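Local coordinates for esterase (Staphylococcus aureus subsp. aureus USA300_TCH1516, PDB 3D7R), which is a putative esterase of the alpha/beta hydrolase fold, probably hydrolysing ester bonds in a substrate not yet identified, at residues V166-G172 and P193-I199; V182-D187 and G251-P257. All coordinates share one frame; numbering follows the deposited sequence.

Interaction 1. Residues V166-G172 and P193-I199; sequences VVVMGDG and PNKLYLI
Val168 and Tyr197 meet across two neighbouring parallel strands, 166-171 and 195-199, in the central sheet of an alpha/beta hydrolase fold. With helix 173-187 the two strands form a beta-alpha-beta unit. Six backbone hydrogen bonds join the segments 166-172 and 193-199. At the first end, Asn194 N gives to Val166 O, almost in line with the carbonyl. Val168 uses both its polar backbone atoms here: its N gives to Lys195 O, and its O takes Tyr197 N at 2.8 Å. Gly170 does the same between Tyr197 O and Ile199 N. The bond from Gly170 N to Tyr197 O is longer and more bent, with an N-H...O angle of 144°. Gly172 N closes the ladder on Ile199 O, just before helix 173-187 starts. Val167 and Met169 turn their backbone polar groups to strand 98-102 instead, Val167 bonding Lys98 and Leu100, and Met169 bonding Leu100 and Ile102.

Val167, selenomethionine Met169 and Tyr197 share one face with Asp171 and Ile199. CG1 of Val167 lies 3.6 Å from CD2 of Tyr197. The Met169 chain bends at its last torsion (chi3 -54°), which brings CE back to 3.7 Å from CG of Tyr197. Val168 and Leu196 pack on the face toward helix 173-187. The buried Asp171 carboxylate is satisfied away from Ile199: OD1 bonds Tyr101 OH and Gly104 N, and OD2 bonds His115 NE2. The Tyr197 hydroxyl is hydrogen-bonded to Ser317 of helix 305-318, and Lys195 NZ bonds the carbonyls of Ile318 and Glu320. The third partner of Lys195 NZ is Asn194 OD1, at 2.8 Å.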
loop_
_atom_site.group_PDB
_atom_site.type_symbol
_atom_site.label_atom_id
_atom_site.label_comp_id
_atom_site.label_asym_id
_atom_site.label_seq_id
_atom_site.Cartn_x
_atom_site.Cartn_y
_atom_site.Cartn_z
ATOM N N VAL A 166 -9.172 8.535 -11.856
ATOM C CA VAL A 166 -8.764 8.004 -10.566
ATOM C C VAL A 166 -7.664 6.970 -10.786
ATOM O O VAL A 166 -7.774 6.093 -11.661
ATOM C CB VAL A 166 -9.958 7.371 -9.801
ATOM C CG1 VAL A 166 -9.497 6.795 -8.456
ATOM C CG2 VAL A 166 -11.061 8.422 -9.573
ATOM N N VAL A 167 -6.604 7.093 -10.000
ATOM C CA VAL A 167 -5.522 6.118 -9.993
ATOM C C VAL A 167 -5.534 5.523 -8.586
ATOM O O VAL A 167 -5.808 6.236 -7.613
ATOM C CB VAL A 167 -4.169 6.807 -10.325
ATOM C CG1 VAL A 167 -2.963 5.939 -9.958
ATOM C CG2 VAL A 167 -4.109 7.256 -11.837
ATOM N N VAL A 168 -5.262 4.223 -8.473
ATOM C CA VAL A 168 -5.168 3.577 -7.153
ATOM C C VAL A 168 -3.689 3.275 -6.884
ATOM O O VAL A 168 -2.974 2.857 -7.786
ATOM C CB VAL A 168 -6.055 2.296 -7.039
ATOM C CG1 VAL A 168 -5.870 1.609 -5.668
ATOM C CG2 VAL A 168 -7.554 2.643 -7.256
HETATM N N MSE A 169 -3.232 3.543 -5.660
HETATM C CA MSE A 169 -1.841 3.347 -5.281
HETATM C C MSE A 169 -1.783 2.848 -3.836
HETATM O O MSE A 169 -2.633 3.197 -3.028
HETATM C CB MSE A 169 -1.114 4.691 -5.374
HETATM C CG MSE A 169 0.370 4.639 -5.076
HETATM SE SE MSE A 169 1.214 6.387 -5.393
HETATM C CE MSE A 169 0.651 6.690 -7.231
ATOM N N GLY A 170 -0.788 2.032 -3.515
ATOM C CA GLY A 170 -0.599 1.582 -2.132
ATOM C C GLY A 170 0.791 1.014 -1.940
ATOM O O GLY A 170 1.420 0.588 -2.914
ATOM N N ASP A 171 1.239 0.960 -0.689
ATOM C CA ASP A 171 2.580 0.478 -0.379
ATOM C C ASP A 171 2.490 -0.616 0.670
ATOM O O ASP A 171 1.620 -0.558 1.538
ATOM C CB ASP A 171 3.487 1.624 0.124
ATOM C CG ASP A 171 3.096 2.124 1.530
ATOM O OD1 ASP A 171 2.070 2.817 1.653
ATOM O OD2 ASP A 171 3.831 1.833 2.509
ATOM N N GLY A 172 3.390 -1.599 0.597
ATOM C CA GLY A 172 3.417 -2.685 1.584
ATOM C C GLY A 172 2.146 -3.523 1.553
ATOM O O GLY A 172 1.641 -3.899 0.478
ATOM N N PRO A 193 -9.952 1.946 -12.138
ATOM C CA PRO A 193 -9.098 3.151 -12.163
ATOM C C PRO A 193 -8.251 3.146 -13.435
ATOM O O PRO A 193 -8.048 2.090 -14.038
ATOM C CB PRO A 193 -8.212 2.988 -10.927
ATOM C CG PRO A 193 -8.139 1.457 -10.717
ATOM C CD PRO A 193 -9.538 0.987 -11.091
ATOM N N ASN A 194 -7.783 4.313 -13.847
ATOM C CA ASN A 194 -6.961 4.452 -15.050
ATOM C C ASN A 194 -5.650 3.667 -14.930
ATOM O O ASN A 194 -5.129 3.128 -15.917
ATOM C CB ASN A 194 -6.653 5.942 -15.241
ATOM C CG ASN A 194 -5.890 6.226 -16.516
ATOM O OD1 ASN A 194 -4.753 6.711 -16.477
ATOM N ND2 ASN A 194 -6.508 5.924 -17.659
ATOM N N LYS A 195 -5.099 3.633 -13.717
ATOM C CA LYS A 195 -3.824 2.948 -13.483
ATOM C C LYS A 195 -3.782 2.417 -12.065
ATOM O O LYS A 195 -4.502 2.917 -11.198
ATOM C CB LYS A 195 -2.626 3.898 -13.707
ATOM C CG LYS A 195 -2.428 4.387 -15.153
ATOM C CD LYS A 195 -1.249 5.406 -15.247
ATOM C CE LYS A 195 -1.019 5.835 -16.714
ATOM N NZ LYS A 195 -1.988 6.923 -17.085
ATOM N N LEU A 196 -2.921 1.422 -11.831
ATOM C CA LEU A 196 -2.701 0.857 -10.484
ATOM C C LEU A 196 -1.212 0.874 -10.126
ATOM O O LEU A 196 -0.385 0.343 -10.885
ATOM C CB LEU A 196 -3.235 -0.587 -10.392
ATOM C CG LEU A 196 -2.941 -1.372 -9.090
ATOM C CD1 LEU A 196 -3.542 -0.635 -7.870
ATOM C CD2 LEU A 196 -3.497 -2.802 -9.211
ATOM N N TYR A 197 -0.873 1.498 -8.992
ATOM C CA TYR A 197 0.536 1.630 -8.563
ATOM C C TYR A 197 0.762 0.791 -7.319
ATOM O O TYR A 197 -0.016 0.878 -6.366
ATOM C CB TYR A 197 0.907 3.104 -8.301
ATOM C CG TYR A 197 1.228 3.857 -9.565
ATOM C CD1 TYR A 197 2.554 4.099 -9.951
ATOM C CD2 TYR A 197 0.196 4.315 -10.396
ATOM C CE1 TYR A 197 2.840 4.774 -11.156
ATOM C CE2 TYR A 197 0.468 5.000 -11.589
ATOM C CZ TYR A 197 1.791 5.221 -11.954
ATOM O OH TYR A 197 2.041 5.870 -13.136
ATOM N N LEU A 198 1.813 -0.030 -7.339
ATOM C CA LEU A 198 2.130 -0.907 -6.213
ATOM C C LEU A 198 3.539 -0.625 -5.740
ATOM O O LEU A 198 4.491 -0.743 -6.521
ATOM C CB LEU A 198 2.008 -2.379 -6.633
ATOM C CG LEU A 198 0.681 -2.862 -7.248
ATOM C CD1 LEU A 198 0.737 -4.381 -7.530
ATOM C CD2 LEU A 198 -0.505 -2.545 -6.334
ATOM N N ILE A 199 3.687 -0.235 -4.476
ATOM C CA ILE A 199 5.016 0.020 -3.904
ATOM C C ILE A 199 5.351 -1.066 -2.867
ATOM O O ILE A 199 4.702 -1.171 -1.820
ATOM C CB ILE A 199 5.130 1.445 -3.261
ATOM C CG1 ILE A 199 4.805 2.547 -4.280
ATOM C CG2 ILE A 199 6.527 1.655 -2.616
ATOM C CD1 ILE A 199 4.401 3.900 -3.654
#

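Interaction 2. Residues V182-D187 and G251-P257; sequences VQSLLD and GTIEGLP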
loop_
_atom_site.group_PDB
_atom_site.type_symbol
_atom_site.label_atom_id
_atom_site.label_comp_id
_atom_site.label_asym_id
_atom_site.label_seq_id
_atom_site.Cartn_x
_atom_site.Cartn_y
_atom_site.Cartn_z
ATOM N N VAL A 182 -8.681 -3.584 -6.608
ATOM C CA VAL A 182 -8.915 -3.419 -8.055
ATOM C C VAL A 182 -9.402 -4.744 -8.673
ATOM O O VAL A 182 -10.241 -4.753 -9.576
ATOM C CB VAL A 182 -7.654 -2.848 -8.760
ATOM C CG1 VAL A 182 -7.814 -2.878 -10.287
ATOM C CG2 VAL A 182 -7.372 -1.414 -8.231
ATOM N N GLN A 183 -8.888 -5.859 -8.163
ATOM C CA GLN A 183 -9.343 -7.186 -8.573
ATOM C C GLN A 183 -10.815 -7.398 -8.211
ATOM O O GLN A 183 -11.583 -7.985 -8.989
ATOM C CB GLN A 183 -8.464 -8.266 -7.940
ATOM C CG GLN A 183 -7.069 -8.390 -8.555
ATOM C CD GLN A 183 -6.124 -9.304 -7.763
ATOM O OE1 GLN A 183 -6.284 -9.483 -6.559
ATOM N NE2 GLN A 183 -5.126 -9.870 -8.445
ATOM N N SER A 184 -11.211 -6.910 -7.038
ATOM C CA SER A 184 -12.623 -6.894 -6.647
ATOM C C SER A 184 -13.500 -6.084 -7.614
ATOM O O SER A 184 -14.565 -6.554 -8.047
ATOM C CB SER A 184 -12.773 -6.368 -5.223
ATOM O OG SER A 184 -14.141 -6.310 -4.859
ATOM N N LEU A 185 -13.046 -4.888 -7.967
ATOM C CA LEU A 185 -13.748 -4.064 -8.956
ATOM C C LEU A 185 -13.918 -4.825 -10.277
ATOM O O LEU A 185 -15.012 -4.862 -10.853
ATOM C CB LEU A 185 -12.975 -2.763 -9.219
ATOM C CG LEU A 185 -12.804 -1.768 -8.064
ATOM C CD1 LEU A 185 -11.874 -0.631 -8.480
ATOM C CD2 LEU A 185 -14.127 -1.205 -7.601
ATOM N N LEU A 186 -12.818 -5.418 -10.746
ATOM C CA LEU A 186 -12.798 -6.210 -11.977
ATOM C C LEU A 186 -13.761 -7.431 -11.930
ATOM O O LEU A 186 -14.529 -7.663 -12.873
ATOM C CB LEU A 186 -11.347 -6.660 -12.243
ATOM C CG LEU A 186 -11.043 -7.561 -13.437
ATOM C CD1 LEU A 186 -11.555 -6.913 -14.724
ATOM C CD2 LEU A 186 -9.539 -7.811 -13.501
ATOM N N ASP A 187 -13.695 -8.215 -10.856
ATOM C CA ASP A 187 -14.592 -9.365 -10.653
ATOM C C ASP A 187 -16.062 -8.931 -10.570
ATOM O O ASP A 187 -16.983 -9.696 -10.921
ATOM C CB ASP A 187 -14.220 -10.121 -9.371
ATOM C CG ASP A 187 -12.818 -10.794 -9.449
ATOM O OD1 ASP A 187 -12.281 -10.989 -10.564
ATOM O OD2 ASP A 187 -12.253 -11.117 -8.382
ATOM N N GLY A 251 -5.142 -13.703 -7.230
ATOM C CA GLY A 251 -6.394 -13.096 -7.734
ATOM C C GLY A 251 -6.467 -12.923 -9.245
ATOM O O GLY A 251 -5.576 -13.380 -9.977
ATOM N N THR A 252 -7.527 -12.263 -9.716
ATOM C CA THR A 252 -7.748 -12.045 -11.140
ATOM C C THR A 252 -6.654 -11.158 -11.745
ATOM O O THR A 252 -6.263 -10.137 -11.163
ATOM C CB THR A 252 -9.156 -11.459 -11.398
ATOM O OG1 THR A 252 -10.138 -12.337 -10.839
ATOM C CG2 THR A 252 -9.453 -11.330 -12.887
ATOM N N ILE A 253 -6.162 -11.566 -12.912
ATOM C CA ILE A 253 -5.089 -10.871 -13.639
ATOM C C ILE A 253 -5.640 -10.284 -14.940
ATOM O O ILE A 253 -5.425 -9.104 -15.262
ATOM C CB ILE A 253 -3.916 -11.880 -13.966
ATOM C CG1 ILE A 253 -3.194 -12.340 -12.690
ATOM C CG2 ILE A 253 -2.925 -11.305 -14.962
ATOM C CD1 ILE A 253 -2.746 -11.218 -11.782
ATOM N N GLU A 254 -6.335 -11.133 -15.701
ATOM C CA GLU A 254 -6.938 -10.752 -16.985
ATOM C C GLU A 254 -7.964 -9.634 -16.826
ATOM O O GLU A 254 -8.938 -9.788 -16.078
ATOM C CB GLU A 254 -7.566 -11.974 -17.667
ATOM C CG GLU A 254 -6.558 -13.117 -17.871
ATOM C CD GLU A 254 -7.142 -14.324 -18.625
ATOM O OE1 GLU A 254 -8.352 -14.328 -18.901
ATOM O OE2 GLU A 254 -6.389 -15.267 -18.945
ATOM N N GLY A 255 -7.726 -8.518 -17.522
ATOM C CA GLY A 255 -8.605 -7.352 -17.482
ATOM C C GLY A 255 -8.155 -6.207 -16.570
ATOM O O GLY A 255 -8.796 -5.169 -16.515
ATOM N N LEU A 256 -7.057 -6.395 -15.843
ATOM C CA LEU A 256 -6.540 -5.344 -14.968
ATOM C C LEU A 256 -6.156 -4.089 -15.770
ATOM O O LEU A 256 -5.787 -4.190 -16.947
ATOM C CB LEU A 256 -5.327 -5.850 -14.164
ATOM C CG LEU A 256 -5.620 -6.763 -12.958
ATOM C CD1 LEU A 256 -4.344 -7.311 -12.356
ATOM C CD2 LEU A 256 -6.402 -5.973 -11.895
ATOM N N PRO A 257 -6.229 -2.909 -15.131
ATOM C CA PRO A 257 -5.673 -1.716 -15.780
ATOM C C PRO A 257 -4.139 -1.808 -15.743
ATOM O O PRO A 257 -3.602 -2.697 -15.052
ATOM C CB PRO A 257 -6.165 -0.572 -14.872
ATOM C CG PRO A 257 -6.252 -1.193 -13.527
ATOM C CD PRO A 257 -6.768 -2.606 -13.792
HETATM O O HOH W 1 -9.462 -11.776 -7.718
#
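Leu186 projects from helix 173-187 into a hollow in the loop 251-257. The hollow is lined by the Thr252 methyl, the carbonyls of Glu254 and Gly255, and the Leu256 side chain. CD2 of Leu186 makes the closer contacts, 3.6 Å from CG2 of Thr252 and 3.3 Å from O of Glu254. The other branch, CD1, rests against O of Gly255. Ile253 to Leu256 make a type II beta turn, and Gly255 holds the positive-phi corner that this turn needs. The contact packs the C-terminal end of a helix of the alpha/beta hydrolase fold against the loop leading into strand 259-264. One helical turn before Leu186, CG1 of Val182 rests against both CD2 of Leu256 (3.8 Å) and CD of Pro257 (3.7 Å).

Gln183 reaches across the loop, its chain extended beyond CG. Its NE2 bonds O of Thr252 at 3.0 Å, from above the carbonyl plane, and also bonds Pro248 O. Toward solvent, where Asp187 is exposed, Thr252 OG1 gives a short bond of 2.5 Å to the syn lone pair of Asp187 OD1. A water accepts from Thr252 N and donates to Asp187 OD2.

How the interactions relate
The centres of the two interactions are 13 Å apart, and helix 173-187 connects them. Along the chain the order is 166-172, 182-187, 193-199, 251-257, so the segments alternate. Interaction 1 pairs the strands that flank this helix in sequence. Interaction 2 packs the last turns of the helix on the loop that leads to strand 259-264, the next strand in the sheet after 195-199. The two contacts also touch. Leu196 and Pro193 meet Val182, and O of Pro193 lies 3.4 Å from CB of Pro257. Interaction 1 is centred about 8 Å from the centre of the chain, and interaction 2, only partly buried, about 17 Å. The helix lies between sheet and loop, and Val182 touches both.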